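PDB 6ZQ1: MgGH51 from Meripilus giganteus, which probably hydrolyses terminal non-reducing alpha-L-arabinofuranosyl linkages in arabinose-containing plant polysaccharides such as arabinoxylan. Local coordinates for residues A[230-235]-A[255-260]; A[19-24]-A[224-229]. All blocks are in the same frame, centred on the assembly; numbering follows the deposited sequence.

Contact 1: A[230-235]-A[255-260]. With EDG (1,4-dideoxy-1,4-imino-L-arabinitol), chain F.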
loop_
_atom_site.group_PDB
_atom_site.type_symbol
_atom_site.label_atom_id
_atom_site.label_comp_id
_atom_site.label_asym_id
_atom_site.label_seq_id
_atom_site.Cartn_x
_atom_site.Cartn_y
_atom_site.Cartn_z
ATOM N N GLY A 230 1.523 -9.845 4.007
ATOM C CA GLY A 230 0.269 -10.011 3.307
ATOM C C GLY A 230 0.255 -11.208 2.359
ATOM O O GLY A 230 1.361 -11.735 1.985
ATOM N N ASN A 231 -0.945 -11.621 1.951
ATOM C CA ASN A 231 -1.145 -12.798 1.062
ATOM C C ASN A 231 -0.363 -12.591 -0.246
ATOM O O ASN A 231 0.076 -13.589 -0.800
ATOM C CB ASN A 231 -2.601 -13.063 0.736
ATOM C CG ASN A 231 -3.287 -13.793 1.861
ATOM O OD1 ASN A 231 -2.712 -13.955 2.937
ATOM N ND2 ASN A 231 -4.515 -14.217 1.603
ATOM N N ASN A 232 -0.142 -11.350 -0.694
ATOM C CA ASN A 232 0.484 -11.118 -2.021
ATOM C C ASN A 232 1.973 -11.489 -1.965
ATOM O O ASN A 232 2.588 -11.667 -3.086
ATOM C CB ASN A 232 0.211 -9.717 -2.564
ATOM C CG ASN A 232 0.281 -9.626 -4.064
ATOM O OD1 ASN A 232 -0.404 -10.394 -4.740
ATOM N ND2 ASN A 232 1.223 -8.808 -4.591
ATOM N N LEU A 233 2.526 -11.742 -0.777
ATOM C CA LEU A 233 3.911 -12.278 -0.627
ATOM C C LEU A 233 3.959 -13.749 -1.053
ATOM O O LEU A 233 4.946 -14.157 -1.695
ATOM C CB LEU A 233 4.368 -12.148 0.820
ATOM C CG LEU A 233 5.675 -12.836 1.167
ATOM C CD1 LEU A 233 6.852 -12.047 0.563
ATOM C CD2 LEU A 233 5.815 -12.988 2.659
ATOM N N GLU A 234 2.930 -14.516 -0.706
ATOM C CA GLU A 234 3.021 -15.992 -0.596
ATOM C C GLU A 234 2.913 -16.688 -1.956
ATOM O O GLU A 234 3.531 -17.738 -2.113
ATOM C CB GLU A 234 1.916 -16.455 0.350
ATOM C CG GLU A 234 2.247 -16.092 1.779
ATOM C CD GLU A 234 1.081 -16.387 2.728
ATOM O OE1 GLU A 234 1.112 -17.433 3.340
ATOM O OE2 GLU A 234 0.189 -15.545 2.850
ATOM N N GLY A 235 2.120 -16.176 -2.900
ATOM C CA GLY A 235 1.820 -16.908 -4.130
ATOM C C GLY A 235 0.795 -17.982 -3.871
ATOM O O GLY A 235 0.497 -18.259 -2.670
ATOM N N PRO A 255 9.502 -9.853 -15.290
ATOM C CA PRO A 255 8.528 -10.728 -15.946
ATOM C C PRO A 255 7.111 -10.629 -15.410
ATOM O O PRO A 255 6.198 -11.065 -16.092
ATOM C CB PRO A 255 9.068 -12.129 -15.652
ATOM C CG PRO A 255 9.871 -11.969 -14.368
ATOM C CD PRO A 255 10.504 -10.605 -14.487
ATOM N N GLY A 256 6.963 -10.023 -14.248
ATOM C CA GLY A 256 5.654 -9.963 -13.567
ATOM C C GLY A 256 5.223 -11.277 -13.017
ATOM O O GLY A 256 5.917 -12.283 -13.199
ATOM N N ARG A 257 4.065 -11.312 -12.341
ATOM C CA ARG A 257 3.645 -12.571 -11.715
ATOM C C ARG A 257 2.151 -12.483 -11.476
ATOM O O ARG A 257 1.656 -11.375 -11.235
ATOM C CB ARG A 257 4.322 -12.860 -10.356
ATOM C CG ARG A 257 4.279 -11.739 -9.323
ATOM C CD ARG A 257 4.942 -12.118 -8.005
ATOM N NE ARG A 257 4.125 -13.034 -7.220
ATOM C CZ ARG A 257 3.300 -12.674 -6.255
ATOM N NH1 ARG A 257 3.150 -11.392 -5.951
ATOM N NH2 ARG A 257 2.593 -13.608 -5.622
ATOM N N VAL A 258 1.508 -13.636 -11.461
ATOM C CA VAL A 258 0.096 -13.729 -10.956
ATOM C C VAL A 258 0.102 -13.510 -9.445
ATOM O O VAL A 258 0.789 -14.219 -8.733
ATOM C CB VAL A 258 -0.558 -15.060 -11.365
ATOM C CG1 VAL A 258 -1.967 -15.198 -10.802
ATOM C CG2 VAL A 258 -0.566 -15.249 -12.878
ATOM N N GLY A 259 -0.518 -12.423 -9.004
ATOM C CA GLY A 259 -0.632 -12.082 -7.593
ATOM C C GLY A 259 -1.752 -12.922 -6.958
ATOM O O GLY A 259 -2.293 -13.816 -7.638
ATOM N N ASP A 260 -2.085 -12.622 -5.730
ATOM C CA ASP A 260 -2.960 -13.490 -4.881
ATOM C C ASP A 260 -4.351 -12.869 -4.761
ATOM O O ASP A 260 -5.204 -13.376 -3.908
ATOM C CB ASP A 260 -2.169 -13.791 -3.620
ATOM C CG ASP A 260 -0.902 -14.555 -4.003
ATOM O OD1 ASP A 260 -1.014 -15.701 -4.528
ATOM O OD2 ASP A 260 0.184 -13.974 -3.873
HETATM O "O2'" EDG F . -2.453 -11.397 5.476
HETATM C "C2'" EDG F . -3.698 -11.390 4.826
HETATM C "C1'" EDG F . -4.852 -11.477 5.825
HETATM N "N4'" EDG F . -5.681 -10.320 5.492
HETATM C "C3'" EDG F . -3.929 -10.113 3.994
HETATM O "O3'" EDG F . -3.513 -10.332 2.640
HETATM C "C4'" EDG F . -5.445 -9.898 4.095
HETATM C "C5'" EDG F . -5.910 -8.489 3.743
HETATM O "O5'" EDG F . -5.331 -7.495 4.574
#
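N232, in the short, weakly bonded helical turn 231-234, and D260, just past strand 257-258, bring their CA atoms to 5.1 Å where two loops meet at the active-site end of the (β/α)8 barrel. N232 uses its amide as a substitute backbone group: OD1 accepts the D260 N-H at 3.0 Å, nearly along the C=O axis, while ND2 turns to N265. G259 suits its place because a CB there would run into N232 OD1. The D260 carboxylate then ties both loops together. Its OD2 is gripped from opposite faces, by G235 N at 3.1 Å and, in a salt bridge on the syn side, by R257 NH2 at 3.0 Å. A bend in the R257 chain (chi3 -74°) turns the guanidinium so that NH1 and NH2 also make weak bonds to N232 O; NH2 has a further partner in T240 O. Positive phi at G235, easy for glycine, ends the helical turn there. With an alanine in place of D260, G235 N would probably lose its acceptor and R257 NH2 its anionic mate. At the other end of the turn, N231 N donates an almost straight bond of 3.0 Å to O3' of the iminosugar.

Contact 2: A[19-24]-A[224-229]. With EDG (1,4-dideoxy-1,4-imino-L-arabinitol), chain F.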
loop_
_atom_site.group_PDB
_atom_site.type_symbol
_atom_site.label_atom_id
_atom_site.label_comp_id
_atom_site.label_asym_id
_atom_site.label_seq_id
_atom_site.Cartn_x
_atom_site.Cartn_y
_atom_site.Cartn_z
ATOM N N GLY A 19 2.114 3.049 11.815
ATOM C CA GLY A 19 2.569 2.928 10.434
ATOM C C GLY A 19 1.561 2.245 9.526
ATOM O O GLY A 19 0.346 2.130 9.911
ATOM N N LEU A 20 2.047 1.779 8.386
ATOM C CA LEU A 20 1.219 1.386 7.216
ATOM C C LEU A 20 1.495 -0.080 6.913
ATOM O O LEU A 20 2.650 -0.533 7.109
ATOM C CB LEU A 20 1.589 2.222 5.980
ATOM C CG LEU A 20 1.421 3.734 6.110
ATOM C CD1 LEU A 20 1.582 4.368 4.747
ATOM C CD2 LEU A 20 0.061 4.100 6.703
ATOM N N MET A 21 0.475 -0.786 6.435
ATOM C CA MET A 21 0.593 -2.175 5.906
ATOM C C MET A 21 0.221 -2.156 4.432
ATOM O O MET A 21 -0.917 -1.791 4.098
ATOM C CB MET A 21 -0.353 -3.126 6.653
ATOM C CG MET A 21 -0.282 -4.581 6.184
ATOM S SD MET A 21 -1.376 -4.959 4.819
ATOM C CE MET A 21 -0.828 -6.600 4.394
ATOM N N PHE A 22 1.126 -2.645 3.590
ATOM C CA PHE A 22 0.929 -2.662 2.142
ATOM C C PHE A 22 1.131 -4.048 1.534
ATOM O O PHE A 22 2.059 -4.797 1.846
ATOM C CB PHE A 22 1.863 -1.678 1.458
ATOM C CG PHE A 22 1.507 -1.501 0.020
ATOM C CD1 PHE A 22 0.557 -0.573 -0.379
ATOM C CD2 PHE A 22 2.162 -2.230 -0.961
ATOM C CE1 PHE A 22 0.261 -0.380 -1.721
ATOM C CE2 PHE A 22 1.821 -2.060 -2.293
ATOM C CZ PHE A 22 0.882 -1.140 -2.671
ATOM N N GLU A 23 0.212 -4.368 0.642
ATOM C CA GLU A 23 0.352 -5.395 -0.413
ATOM C C GLU A 23 -0.421 -4.877 -1.612
ATOM O O GLU A 23 -1.240 -3.953 -1.449
ATOM C CB GLU A 23 -0.140 -6.753 0.068
ATOM C CG GLU A 23 -1.629 -6.798 0.178
ATOM C CD GLU A 23 -2.185 -8.114 0.679
ATOM O OE1 GLU A 23 -1.856 -9.187 0.100
ATOM O OE2 GLU A 23 -3.019 -8.046 1.593
ATOM N N ASP A 24 -0.150 -5.417 -2.795
ATOM C CA ASP A 24 -0.960 -5.140 -4.007
ATOM C C ASP A 24 -2.266 -5.935 -3.869
ATOM O O ASP A 24 -2.254 -7.141 -4.181
ATOM C CB ASP A 24 -0.214 -5.512 -5.283
ATOM C CG ASP A 24 -0.743 -4.693 -6.456
ATOM O OD1 ASP A 24 -1.943 -4.357 -6.408
ATOM O OD2 ASP A 24 0.051 -4.300 -7.362
ATOM N N PHE A 224 6.558 3.533 9.719
ATOM C CA PHE A 224 6.974 2.266 9.073
ATOM C C PHE A 224 6.022 1.937 7.926
ATOM O O PHE A 224 4.832 2.377 7.872
ATOM C CB PHE A 224 7.125 1.115 10.082
ATOM C CG PHE A 224 5.811 0.592 10.614
ATOM C CD1 PHE A 224 5.059 -0.286 9.853
ATOM C CD2 PHE A 224 5.319 1.017 11.835
ATOM C CE1 PHE A 224 3.821 -0.732 10.312
ATOM C CE2 PHE A 224 4.078 0.565 12.292
ATOM C CZ PHE A 224 3.341 -0.310 11.522
ATOM N N PHE A 225 6.541 1.071 7.060
ATOM C CA PHE A 225 5.786 0.466 5.950
ATOM C C PHE A 225 6.066 -1.040 5.873
ATOM O O PHE A 225 7.202 -1.454 5.554
ATOM C CB PHE A 225 6.221 1.175 4.674
ATOM C CG PHE A 225 5.346 1.006 3.467
ATOM C CD1 PHE A 225 5.524 -0.059 2.609
ATOM C CD2 PHE A 225 4.441 2.002 3.115
ATOM C CE1 PHE A 225 4.790 -0.139 1.432
ATOM C CE2 PHE A 225 3.700 1.911 1.944
ATOM C CZ PHE A 225 3.888 0.844 1.096
ATOM N N ARG A 226 5.077 -1.848 6.230
ATOM C CA ARG A 226 5.139 -3.335 6.154
ATOM C C ARG A 226 4.807 -3.773 4.719
ATOM O O ARG A 226 3.815 -3.282 4.162
ATOM C CB ARG A 226 4.155 -3.968 7.147
ATOM C CG ARG A 226 4.197 -5.490 7.180
ATOM C CD ARG A 226 2.908 -6.036 7.796
ATOM N NE ARG A 226 2.903 -7.481 7.731
ATOM C CZ ARG A 226 1.817 -8.258 7.605
ATOM N NH1 ARG A 226 0.597 -7.734 7.566
ATOM N NH2 ARG A 226 1.988 -9.565 7.506
ATOM N N PHE A 227 5.689 -4.553 4.085
ATOM C CA PHE A 227 5.562 -4.959 2.665
ATOM C C PHE A 227 6.454 -6.175 2.408
ATOM O O PHE A 227 7.318 -6.483 3.231
ATOM C CB PHE A 227 5.962 -3.787 1.777
ATOM C CG PHE A 227 7.453 -3.720 1.603
ATOM C CD1 PHE A 227 8.254 -3.385 2.678
ATOM C CD2 PHE A 227 8.033 -3.997 0.383
ATOM C CE1 PHE A 227 9.632 -3.347 2.525
ATOM C CE2 PHE A 227 9.404 -3.916 0.222
ATOM C CZ PHE A 227 10.197 -3.611 1.300
ATOM N N PRO A 228 6.300 -6.901 1.275
ATOM C CA PRO A 228 5.226 -6.684 0.307
ATOM C C PRO A 228 3.933 -7.493 0.492
ATOM O O PRO A 228 3.138 -7.493 -0.416
ATOM C CB PRO A 228 5.918 -7.092 -0.978
ATOM C CG PRO A 228 6.743 -8.297 -0.547
ATOM C CD PRO A 228 7.302 -7.869 0.783
ATOM N N GLY A 229 3.715 -8.030 1.679
ATOM C CA GLY A 229 2.423 -8.645 2.079
ATOM C C GLY A 229 2.612 -9.351 3.400
ATOM O O GLY A 229 3.746 -9.457 3.865
HETATM O "O2'" EDG F . -2.453 -11.397 5.476
HETATM C "C2'" EDG F . -3.698 -11.390 4.826
HETATM C "C1'" EDG F . -4.852 -11.477 5.825
HETATM N "N4'" EDG F . -5.681 -10.320 5.492
HETATM C "C3'" EDG F . -3.929 -10.113 3.994
HETATM O "O3'" EDG F . -3.513 -10.332 2.640
HETATM C "C4'" EDG F . -5.445 -9.898 4.095
HETATM C "C5'" EDG F . -5.910 -8.489 3.743
HETATM O "O5'" EDG F . -5.331 -7.495 4.574
HETATM O O HOH W 1 2.486 -6.829 -3.016
#
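L20 and M21 pair in parallel with F225 and R226, joining the first two strands of the (β/α)8 barrel through the ladder L20 N to F224 O, R226 N to L20 O and F22 N to R226 O. F224 places its ring between its own N and carbonyl carbon (chi1 72°), which lays it against G19 and the N of L20: G19 CA sits over the face in a CH-pi contact, 3.5 Å from the ring centroid. Glycine suits position 19, since a CB on G19 would run into F224 CD2. On the face of L20 and F225, the F225 ring leans across, CD2 lying 4.0 Å from L20 CB. F22 and F225 both hold CG opposite the backbone N, so their side chains run side by side; the rings are nearly parallel but slid apart, and F225 CZ presses on F22 CB at 3.3 Å. The other face carries M21 and R226, and F224 points to this same side. R226 passes M21 CG, which lies 3.6 Å from NH1, to form salt bridges with E347 and E429. Beyond the strand, E23 meets the inhibitor, whose O3' donates to OE2 at 2.6 Å, while one water bridges D24 N and P228 O. F22 and F225 thus pack outward, with F278 of helix 271-281 on F225, whereas the inner face mixes apolar F224 and M21 with a paired charge: R226 is likely to help hold E429, which bonds the iminosugar, while E23 grips O3' directly.

In the fold
Both contacts are buried, but contact 2 lies deeper, its centre about 6 Å from the centre of the chain, against about 14 Å for the centre of contact 1. Contact 2 joins two neighbouring barrel strands by a regular backbone ladder and aromatic packing; contact 1 joins irregular loops, where polar side chains and a salt bridge replace the ladder. Segment 224-229 runs straight into 230-235. They also touch: the N232 N to E23 OE1 distance of 2.9 Å is a probable hydrogen bond, by which the helical turn of contact 1 is likely to help position E23. Both meet the iminosugar at the same atom, O3', which accepts from the loop's backbone and donates to the glutamate.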